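Local coordinates for 5-carboxymethyl-2-hydroxymuconate delta-isomerase (Mycobacterium smegmatis, PDB 4PFZ), which probably acts as a metal-binding isomerase or acetylpyruvate hydrolase of the fumarylacetoacetate hydrolase family, at residues 199-202 and 203-207. Numbering follows the deposited sequence.
Sequences LLHD and IGRLV
Leu199 meets Ile203 through one methyl each, CD1 to CD1 at 4.2 Å, a light apolar touch as the loop following strand 189-195 turns into helix 203-213. The touch is tentative, because Ile203 was modelled in two conformations and this holds for one of them. Ile203 finds further apolar neighbours on strands 108-118 (Ile116) and 134-145 (Ile134 and Tyr137). Next along the loop, the side chain of His201 runs beside that of Arg205, the two pointing the same way. His201 CB lies 3.8 Å from Arg205 CG and 3.9 Å from Leu206 CD2. The imidazole and guanidinium planes are inclined by 52° and do not stack. The guanidinium of Arg205 forms a salt bridge with Glu208, one turn further on, and not with Asp202. The His201 backbone N is bound by Asn66 OD1, which ties the loop to a neighbouring one.

Asp202 is the N-cap. With CG set between its own N and carbonyl carbon (chi1 54°), the carboxylate reaches forward to the open amino end of the helix, where OD1 accepts from Arg205 N at 2.9 Å with an N-H...O angle of 158°. Its backbone O takes the first i to i+4 bond of the helix, from Leu206 N at 3.0 Å, and Leu206 CG packs 3.5 Å from that same oxygen. One residue thus serves two amides of the first turn, one by side chain and one by main chain. A carboxylate placed here, if charged, would also interact favourably with the helix dipole and probably helps fix where the helix begins.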
ATOM      1  N   LEU B 199       6.231  20.517  13.523  1.00 34.52           N
ATOM      2  CA  LEU B 199       6.632  19.377  12.704  1.00 36.77           C
ATOM      3  C   LEU B 199       8.150  19.265  12.652  1.00 38.41           C
ATOM      4  O   LEU B 199       8.839  20.228  12.329  1.00 32.12           O
ATOM      5  CB  LEU B 199       6.073  19.490  11.287  1.00 28.34           C
ATOM      6  CG  LEU B 199       4.569  19.258  11.174  1.00 26.97           C
ATOM      7  CD1 LEU B 199       4.108  19.595   9.773  1.00 32.17           C
ATOM      8  CD2 LEU B 199       4.198  17.810  11.535  1.00 25.52           C
ATOM      9  N   LEU B 200       8.664  18.086  12.986  1.00 37.66           N
ATOM     10  CA  LEU B 200      10.097  17.831  12.903  1.00 42.03           C
ATOM     11  C   LEU B 200      10.548  17.821  11.441  1.00 38.63           C
ATOM     12  O   LEU B 200      11.535  18.449  11.077  1.00 36.10           O
ATOM     13  CB  LEU B 200      10.446  16.510  13.585  1.00 43.30           C
ATOM     14  CG  LEU B 200      10.311  16.468  15.110  1.00 45.49           C
ATOM     15  CD1 LEU B 200      10.562  15.053  15.632  1.00 46.14           C
ATOM     16  CD2 LEU B 200      11.268  17.454  15.762  1.00 46.07           C
ATOM     17  N   HIS B 201       9.824  17.083  10.611  1.00 31.41           N
ATOM     18  CA  HIS B 201      10.032  17.127   9.173  1.00 35.19           C
ATOM     19  C   HIS B 201       8.824  17.805   8.552  1.00 29.75           C
ATOM     20  O   HIS B 201       7.706  17.288   8.640  1.00 29.48           O
ATOM     21  CB  HIS B 201      10.233  15.713   8.605  1.00 39.24           C
ATOM     22  CG  HIS B 201      11.324  14.951   9.287  1.00 41.73           C
ATOM     23  ND1 HIS B 201      11.078  14.018  10.271  1.00 43.98           N
ATOM     24  CD2 HIS B 201      12.672  15.015   9.159  1.00 41.02           C
ATOM     25  CE1 HIS B 201      12.224  13.526  10.703  1.00 48.29           C
ATOM     26  NE2 HIS B 201      13.206  14.115  10.047  1.00 47.10           N
ATOM     27  N   ASP B 202       9.040  18.966   7.938  1.00 31.74           N
ATOM     28  CA  ASP B 202       7.927  19.737   7.401  1.00 28.28           C
ATOM     29  C   ASP B 202       7.372  19.087   6.146  1.00 28.59           C
ATOM     30  O   ASP B 202       7.835  18.030   5.712  1.00 29.60           O
ATOM     31  CB  ASP B 202       8.340  21.201   7.126  1.00 35.32           C
ATOM     32  CG  ASP B 202       9.566  21.314   6.240  1.00 40.41           C
ATOM     33  OD1 ASP B 202       9.727  20.497   5.313  1.00 38.51           O
ATOM     34  OD2 ASP B 202      10.379  22.234   6.470  1.00 38.45           O
ATOM     35  N   ILE B 203       6.366  19.729   5.570  1.00 26.48           N
ATOM     36  CA  ILE B 203       5.614  19.167   4.451  0.53 30.05           C
ATOM     37  C   ILE B 203       6.506  18.866   3.253  1.00 27.75           C
ATOM     38  O   ILE B 203       6.406  17.797   2.623  1.00 27.63           O
ATOM     39  CB  ILE B 203       4.486  20.122   4.023  0.53 29.84           C
ATOM     40  CG1 ILE B 203       3.481  20.281   5.162  0.53 33.09           C
ATOM     41  CG2 ILE B 203       3.802  19.629   2.766  0.53 27.40           C
ATOM     42  CD1 ILE B 203       3.040  18.974   5.761  0.53 29.92           C
ATOM     43  N   GLY B 204       7.389  19.806   2.934  1.00 29.61           N
ATOM     44  CA  GLY B 204       8.274  19.643   1.799  1.00 27.29           C
ATOM     45  C   GLY B 204       9.302  18.553   2.005  1.00 26.89           C
ATOM     46  O   GLY B 204       9.611  17.813   1.066  1.00 29.28           O
ATOM     47  N   ARG B 205       9.823  18.447   3.225  1.00 28.22           N
ATOM     48  CA  ARG B 205      10.792  17.405   3.560  1.00 31.88           C
ATOM     49  C   ARG B 205      10.150  16.034   3.442  1.00 27.16           C
ATOM     50  O   ARG B 205      10.760  15.097   2.935  1.00 24.68           O
ATOM     51  CB  ARG B 205      11.347  17.598   4.973  1.00 43.69           C
ATOM     52  CG  ARG B 205      12.243  16.453   5.461  1.00 48.49           C
ATOM     53  CD  ARG B 205      13.397  16.203   4.494  1.00 50.60           C
ATOM     54  NE  ARG B 205      14.452  15.384   5.086  1.00 52.67           N
ATOM     55  CZ  ARG B 205      15.364  14.719   4.383  1.00 55.49           C
ATOM     56  NH1 ARG B 205      15.346  14.763   3.055  1.00 57.72           N
ATOM     57  NH2 ARG B 205      16.291  14.000   5.006  1.00 54.97           N
ATOM     58  N   LEU B 206       8.910  15.917   3.902  1.00 28.75           N
ATOM     59  CA  LEU B 206       8.213  14.636   3.831  1.00 27.72           C
ATOM     60  C   LEU B 206       7.964  14.215   2.386  1.00 29.17           C
ATOM     61  O   LEU B 206       8.138  13.049   2.037  1.00 23.79           O
ATOM     62  CB  LEU B 206       6.888  14.693   4.602  1.00 25.86           C
ATOM     63  CG  LEU B 206       7.015  14.686   6.128  1.00 26.43           C
ATOM     64  CD1 LEU B 206       5.650  14.831   6.802  1.00 26.50           C
ATOM     65  CD2 LEU B 206       7.716  13.422   6.616  1.00 29.42           C
ATOM     66  N   VAL B 207       7.551  15.162   1.549  1.00 26.24           N
ATOM     67  CA  VAL B 207       7.309  14.883   0.136  1.00 31.49           C
ATOM     68  C   VAL B 207       8.624  14.573  -0.577  1.00 28.64           C
ATOM     69  O   VAL B 207       8.686  13.696  -1.437  1.00 24.69           O
ATOM     70  CB  VAL B 207       6.599  16.067  -0.562  1.00 31.23           C
ATOM     71  CG1 VAL B 207       6.470  15.810  -2.052  1.00 28.44           C
ATOM     72  CG2 VAL B 207       5.221  16.271   0.052  1.00 32.39           C
TER